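Local coordinates for protein triosephosphate isomerase (Toxoplasma gondii, PDB 5UPR) that probably interconverts D-glyceraldehyde 3-phosphate and dihydroxyacetone phosphate as a homodimeric TIM-barrel enzyme of glycolysis and gluconeogenesis, at residues 7-11 / 238-242; 28-32 / 249-255; 37-42 / 258-263. The contacts are given in a common frame with arbitrary orientation. Residue numbers count along the deposited sequence, not the author numbering.

Contact 1: 7-11 / 238-242; sequences ARRGF and EDVDG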
# COMPACT_ATOMS: atom_id res chain seq x y z
N ALA A 7 21.24 -8.47 27.02
CA ALA A 7 20.14 -7.66 27.46
C ALA A 7 19.46 -7.25 26.16
O ALA A 7 20.09 -7.18 25.13
CB ALA A 7 20.61 -6.40 28.21
N ARG A 8 18.18 -6.98 26.24
CA ARG A 8 17.42 -6.59 25.09
C ARG A 8 17.72 -5.13 24.83
O ARG A 8 17.61 -4.28 25.69
CB ARG A 8 15.94 -6.77 25.35
CG ARG A 8 15.48 -8.19 25.42
CD ARG A 8 13.98 -8.28 25.57
NE ARG A 8 13.50 -7.71 26.82
CZ ARG A 8 13.46 -8.34 27.98
NH1 ARG A 8 13.89 -9.59 28.12
NH2 ARG A 8 12.99 -7.70 29.04
N ARG A 9 18.14 -4.88 23.62
CA ARG A 9 18.41 -3.53 23.18
C ARG A 9 17.08 -2.74 23.04
O ARG A 9 16.09 -3.25 22.49
CB ARG A 9 19.11 -3.67 21.85
CG ARG A 9 19.65 -2.42 21.31
CD ARG A 9 20.70 -2.81 20.24
NE ARG A 9 21.04 -1.67 19.38
CZ ARG A 9 21.95 -0.76 19.66
NH1 ARG A 9 22.73 -0.88 20.75
NH2 ARG A 9 22.15 0.25 18.83
N GLY A 10 17.07 -1.52 23.55
CA GLY A 10 15.91 -0.62 23.44
C GLY A 10 15.53 -0.38 21.99
O GLY A 10 16.40 -0.46 21.08
N PHE A 11 14.23 -0.15 21.75
CA PHE A 11 13.73 0.01 20.40
C PHE A 11 12.71 1.10 20.34
O PHE A 11 11.74 1.06 21.11
CB PHE A 11 13.13 -1.35 19.96
CG PHE A 11 12.73 -1.42 18.54
CD1 PHE A 11 11.53 -0.84 18.09
CD2 PHE A 11 13.55 -2.04 17.59
CE1 PHE A 11 11.14 -0.94 16.76
CE2 PHE A 11 13.16 -2.13 16.27
CZ PHE A 11 11.96 -1.59 15.86
N GLU A 238 10.42 -3.35 33.51
CA GLU A 238 11.42 -4.31 33.09
C GLU A 238 11.06 -5.04 31.75
O GLU A 238 11.94 -5.46 31.05
CB GLU A 238 11.54 -5.31 34.27
CG GLU A 238 12.19 -6.59 34.06
CD GLU A 238 12.28 -7.34 35.44
OE1 GLU A 238 12.23 -6.70 36.55
OE2 GLU A 238 12.46 -8.55 35.43
N ASP A 239 9.78 -5.18 31.45
CA ASP A 239 9.31 -5.85 30.21
C ASP A 239 8.87 -4.85 29.10
O ASP A 239 8.38 -5.29 28.04
CB ASP A 239 8.19 -6.79 30.57
CG ASP A 239 8.73 -7.95 31.43
OD1 ASP A 239 9.41 -8.83 30.88
OD2 ASP A 239 8.57 -7.99 32.65
N VAL A 240 9.06 -3.55 29.35
CA VAL A 240 8.79 -2.51 28.36
C VAL A 240 10.11 -2.14 27.72
O VAL A 240 10.96 -1.56 28.37
CB VAL A 240 8.16 -1.27 29.00
CG1 VAL A 240 7.96 -0.11 27.96
CG2 VAL A 240 6.81 -1.64 29.58
N ASP A 241 10.32 -2.59 26.48
CA ASP A 241 11.64 -2.50 25.80
C ASP A 241 11.77 -1.27 24.89
O ASP A 241 12.77 -1.08 24.21
CB ASP A 241 11.90 -3.75 24.99
CG ASP A 241 11.89 -5.01 25.84
OD1 ASP A 241 12.43 -4.97 26.92
OD2 ASP A 241 11.32 -6.04 25.46
N GLY A 242 10.73 -0.45 24.87
CA GLY A 242 10.70 0.77 24.06
C GLY A 242 9.31 1.11 23.61
O GLY A 242 8.34 0.76 24.25

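Contact 2: 28-32 / 249-255; sequences LVDML and SLTGDFV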
# COMPACT_ATOMS: atom_id res chain seq x y z
N LEU A 28 11.94 15.96 8.55
CA LEU A 28 12.09 14.86 9.52
C LEU A 28 13.46 14.21 9.41
O LEU A 28 14.05 13.84 10.42
CB LEU A 28 10.97 13.83 9.37
CG LEU A 28 9.63 14.40 9.88
CD1 LEU A 28 8.39 13.60 9.42
CD2 LEU A 28 9.65 14.46 11.38
N VAL A 29 13.95 14.00 8.19
CA VAL A 29 15.26 13.40 8.00
C VAL A 29 16.35 14.34 8.58
O VAL A 29 17.26 13.87 9.28
CB VAL A 29 15.54 13.13 6.50
CG1 VAL A 29 17.03 12.84 6.25
CG2 VAL A 29 14.70 11.97 5.97
N ASP A 30 16.24 15.65 8.31
CA ASP A 30 17.19 16.63 8.87
C ASP A 30 17.16 16.62 10.42
O ASP A 30 18.19 16.70 11.07
CB ASP A 30 16.88 18.04 8.39
CG ASP A 30 17.14 18.26 6.86
OD1 ASP A 30 17.72 17.37 6.18
OD2 ASP A 30 16.72 19.29 6.31
N MSE A 31 15.98 16.51 11.01
CA MSE A 31 15.87 16.40 12.47
C MSE A 31 16.60 15.17 12.96
O MSE A 31 17.30 15.24 13.95
CB MSE A 31 14.41 16.26 12.90
CG MSE A 31 14.19 16.19 14.41
SE MSE A 31 12.37 15.55 14.65
CE MSE A 31 12.79 13.70 14.22
N LEU A 32 16.44 14.03 12.27
CA LEU A 32 17.06 12.78 12.74
C LEU A 32 18.60 12.85 12.58
O LEU A 32 19.34 12.41 13.48
CB LEU A 32 16.49 11.59 11.99
CG LEU A 32 15.00 11.26 12.29
CD1 LEU A 32 14.45 10.38 11.20
CD2 LEU A 32 14.80 10.61 13.69
N SER A 249 5.79 10.97 16.26
CA SER A 249 6.89 10.67 15.32
C SER A 249 7.08 11.75 14.23
O SER A 249 8.15 11.80 13.57
CB SER A 249 6.74 9.28 14.68
OG SER A 249 5.69 9.24 13.78
N LEU A 250 6.08 12.64 14.11
CA LEU A 250 6.11 13.74 13.12
C LEU A 250 6.74 15.02 13.63
O LEU A 250 6.80 16.01 12.88
CB LEU A 250 4.68 14.04 12.64
CG LEU A 250 3.95 12.80 12.05
CD1 LEU A 250 2.50 13.09 11.74
CD2 LEU A 250 4.69 12.28 10.80
N THR A 251 7.17 15.04 14.89
CA THR A 251 7.72 16.27 15.53
C THR A 251 9.01 15.98 16.25
O THR A 251 9.41 14.83 16.40
CB THR A 251 6.72 16.85 16.57
OG1 THR A 251 6.71 16.03 17.75
CG2 THR A 251 5.30 16.90 15.98
N GLY A 252 9.59 17.03 16.78
CA GLY A 252 10.77 17.01 17.66
C GLY A 252 10.59 16.17 18.92
O GLY A 252 11.57 15.72 19.48
N ASP A 253 9.35 15.92 19.34
CA ASP A 253 9.05 15.09 20.50
C ASP A 253 9.58 13.68 20.31
O ASP A 253 9.91 13.01 21.28
CB ASP A 253 7.54 15.11 20.80
CG ASP A 253 7.20 14.55 22.22
OD1 ASP A 253 7.89 14.96 23.17
OD2 ASP A 253 6.27 13.78 22.42
N PHE A 254 9.70 13.22 19.06
CA PHE A 254 10.23 11.90 18.76
C PHE A 254 11.61 11.72 19.34
O PHE A 254 11.91 10.66 19.87
CB PHE A 254 10.27 11.66 17.24
CG PHE A 254 10.60 10.25 16.84
CD1 PHE A 254 9.76 9.19 17.20
CD2 PHE A 254 11.68 10.00 16.01
CE1 PHE A 254 10.02 7.92 16.77
CE2 PHE A 254 11.97 8.74 15.60
CZ PHE A 254 11.14 7.67 15.97
N VAL A 255 12.44 12.76 19.24
CA VAL A 255 13.82 12.66 19.77
C VAL A 255 13.80 12.54 21.32
O VAL A 255 14.63 11.81 21.88
CB VAL A 255 14.67 13.85 19.28
CG1 VAL A 255 16.07 13.83 19.90
CG2 VAL A 255 14.80 13.84 17.77

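Contact 3: 37-42 / 258-263; sequences VSFEQV and IDAAKQ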
# COMPACT_ATOMS: atom_id res chain seq x y z
N VAL A 37 21.35 13.91 20.42
CA VAL A 37 21.17 12.88 21.40
C VAL A 37 21.83 11.70 20.71
O VAL A 37 21.76 11.59 19.47
CB VAL A 37 19.64 12.66 21.62
CG1 VAL A 37 19.25 11.27 22.16
CG2 VAL A 37 19.08 13.80 22.47
N SER A 38 22.52 10.87 21.48
CA SER A 38 23.14 9.68 20.89
C SER A 38 22.08 8.63 20.75
O SER A 38 21.27 8.48 21.63
CB SER A 38 24.31 9.16 21.71
OG SER A 38 24.86 8.04 21.04
N PHE A 39 22.06 7.92 19.63
CA PHE A 39 21.18 6.79 19.42
C PHE A 39 21.97 5.49 19.63
O PHE A 39 21.49 4.41 19.24
CB PHE A 39 20.58 6.77 17.99
CG PHE A 39 19.78 8.01 17.59
CD1 PHE A 39 19.50 9.07 18.46
CD2 PHE A 39 19.26 8.05 16.35
CE1 PHE A 39 18.77 10.16 18.04
CE2 PHE A 39 18.54 9.15 15.89
CZ PHE A 39 18.30 10.21 16.73
N GLU A 40 23.15 5.53 20.24
CA GLU A 40 23.99 4.31 20.35
C GLU A 40 23.29 3.12 21.05
O GLU A 40 23.45 1.98 20.62
CB GLU A 40 25.34 4.61 21.01
CG GLU A 40 26.33 5.34 20.12
CD GLU A 40 27.00 4.45 19.09
OE1 GLU A 40 28.25 4.44 19.09
OE2 GLU A 40 26.31 3.76 18.28
N GLN A 41 22.52 3.38 22.10
CA GLN A 41 21.92 2.34 22.89
C GLN A 41 20.51 1.86 22.43
O GLN A 41 19.91 1.02 23.07
CB GLN A 41 21.79 2.84 24.34
CG GLN A 41 23.03 3.43 24.96
CD GLN A 41 22.90 3.36 26.49
OE1 GLN A 41 23.01 2.26 27.04
NE2 GLN A 41 22.60 4.50 27.16
N VAL A 42 20.01 2.40 21.32
CA VAL A 42 18.63 2.25 20.89
C VAL A 42 18.60 1.96 19.39
O VAL A 42 19.23 2.67 18.59
CB VAL A 42 17.87 3.55 21.21
CG1 VAL A 42 16.44 3.46 20.73
CG2 VAL A 42 17.90 3.86 22.72
N ILE A 258 13.04 8.81 22.07
CA ILE A 258 14.25 8.01 21.87
C ILE A 258 15.15 8.11 23.08
O ILE A 258 15.61 7.10 23.62
CB ILE A 258 15.05 8.44 20.59
CG1 ILE A 258 14.28 8.12 19.31
CG2 ILE A 258 16.45 7.81 20.57
CD1 ILE A 258 14.78 8.88 18.08
N ASP A 259 15.38 9.34 23.53
CA ASP A 259 16.17 9.57 24.74
C ASP A 259 15.62 8.88 26.01
O ASP A 259 16.35 8.45 26.84
CB ASP A 259 16.32 11.06 24.95
CG ASP A 259 17.53 11.38 25.79
OD1 ASP A 259 18.66 10.87 25.53
OD2 ASP A 259 17.33 12.17 26.73
N ALA A 260 14.31 8.77 26.13
CA ALA A 260 13.68 8.03 27.25
C ALA A 260 13.91 6.52 27.25
O ALA A 260 13.88 5.92 28.30
CB ALA A 260 12.19 8.29 27.30
N ALA A 261 14.09 5.91 26.08
CA ALA A 261 14.34 4.48 25.97
C ALA A 261 15.85 4.05 26.24
O ALA A 261 16.41 3.21 25.59
CB ALA A 261 13.88 3.99 24.62
N LYS A 262 16.42 4.58 27.32
CA LYS A 262 17.75 4.28 27.85
C LYS A 262 17.63 4.17 29.36
O LYS A 262 16.84 4.88 30.03
CB LYS A 262 18.72 5.40 27.56
CG LYS A 262 18.84 5.71 26.10
CD LYS A 262 20.02 6.61 25.84
CE LYS A 262 19.70 8.08 25.93
NZ LYS A 262 20.11 8.74 24.65
N GLN A 263 18.42 3.28 29.88
CA GLN A 263 18.54 3.16 31.31
C GLN A 263 19.94 3.70 31.60
O GLN A 263 20.90 3.28 31.01
CB GLN A 263 18.38 1.72 31.67
CG GLN A 263 18.03 1.43 33.11
CD GLN A 263 17.96 -0.07 33.31
OE1 GLN A 263 18.04 -0.61 34.43
NE2 GLN A 263 17.89 -0.76 32.21

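Contact 1: 7-11 / 238-242
A salt bridge between Arg-8 and Asp-241 is the strongest link where the first and last strands of the TIM barrel meet and close the parallel sheet. Arg-8 NE donates to Asp-241 OD1 at 2.9 Å and almost linearly (174°), so the carboxylate oxygen lies at the edge of the guanidinium. The other oxygen, Asp-241 OD2, is held by the backbone N of Val-220 and by Arg-203, which ties the same carboxylate to the start of strand 220-222 and to helix 192-209. Arg-8 NH2 reaches on to the backbone at Glu-238 O, 3.2 Å away. It is also 4.2 Å from Asp-239 OD1, an approach of charges only; that carboxylate has salt bridges of its own with Arg-200 and Arg-203.

The backbones then meet where the parallel pairing of strands 10-15 and 242-245 begins. Phe-11 N donates to Asp-241 O (3.0 Å, 145°), and the same oxygen receives a CA-H...O contact from Gly-10 CA at 3.3 Å. Phe-11 pairs with Gly-242 in a parallel bridge with 4.8 Å between their CA atoms. The Phe-11 ring leads away from the 238-242 segment and meets Trp-97 edge-to-face. Gly-242 is required here: its phi/psi of 149/-153° would jam a CB against the preceding carbonyl, and an ideal CB would clash with Phe-11 O. Without one, Gly-242 CA lies just 3.1 Å from Phe-11 O.

Contact 2: 28-32 / 249-255
Apolar side chains pack the first helix of the TIM barrel, 22-34, against the turn that leads into its last helix, 253-260. Met-31, present as selenomethionine, points straight at the turn. With chi1 and chi2 both t, its chain is extended, placing SE 3.5 Å from Thr-251 O and 3.7 Å from Gly-252 CA. A p chi3 then bends the terminal methyl toward the first turn of helix 253-260, so that Met-31 CE lies 4.1 Å from Val-255 CG2 and 4.3 Å from Phe-254 CD2.

Leu-28 and Leu-32, one helical turn apart, share the m,t rotamer. Leu-28 CD2 rests on the backbone, 3.6 Å from Leu-250 O, while its CD1 is 4.2 Å from Leu-250 CD2. Leu-32 starts out sideways, yet its end brings CD2 to the edge of the Phe-254 ring, 3.9 Å from CE2. The t rotamer of Phe-254 sends that ring inward, where it also touches Val-44 and Val-46 of strand 42-47. Thr-251 turns its side chain away from helix 22-34 and, with chi1 p, caps the new helix: Thr-251 OG1 accepts from Asp-253 N at 3.1 Å.

Contact 3: 37-42 / 258-263
This is a mixed apolar and polar contact on the rim of the TIM barrel, between the loop leading from helix 22-34 into strand 42-47 and the C-terminal end of helix 253-260. Ile-258 fills its inner side: CD1 lies over one face of the Phe-39 ring, and CG2 is 3.9 Å from Phe-39 CD1 and 4.4 Å from Val-42 CG1. Val-42 CG2 lies 3.3 Å from Ala-261 O, where an inverse gamma turn centred on Ala-261 takes the chain out of the helix. The loop is shaped by an ST turn, Glu-40 N to Ser-38 OG (3.1 Å), and a type I turn from Phe-39 to Val-42.

Farther out, Lys-262 folds back over its own helix end. Its NZ forms a salt bridge with Asp-259 OD1 (2.7 Å) and a weak hydrogen bond to Ser-38 O (3.2 Å). The lysine charge is thus balanced within its own segment, and the cross-segment attachment rests mainly on apolar packing.

The three contacts join the start of the barrel to its end, and the first segments of all three (7-11, 28-32, 37-42) precede all the second segments (238-242, 249-255, 258-263) in the same order. Contact 1 pairs strands 10-15 and 242-245; contacts 2 and 3 both use helix 253-260, against helix 22-34 and the loop after it. Centres of contacts 1 and 3 lie about 11 Å apart, and Arg-9 NH2 reaches Glu-40 O at 2.8 Å. Contacts 2 and 3 are about 14 Å apart between centres and touch through Val-255 and Val-37; contacts 1 and 2, with centres about 21 Å apart, do not touch. Together they close the barrel in both its strand and helix layers.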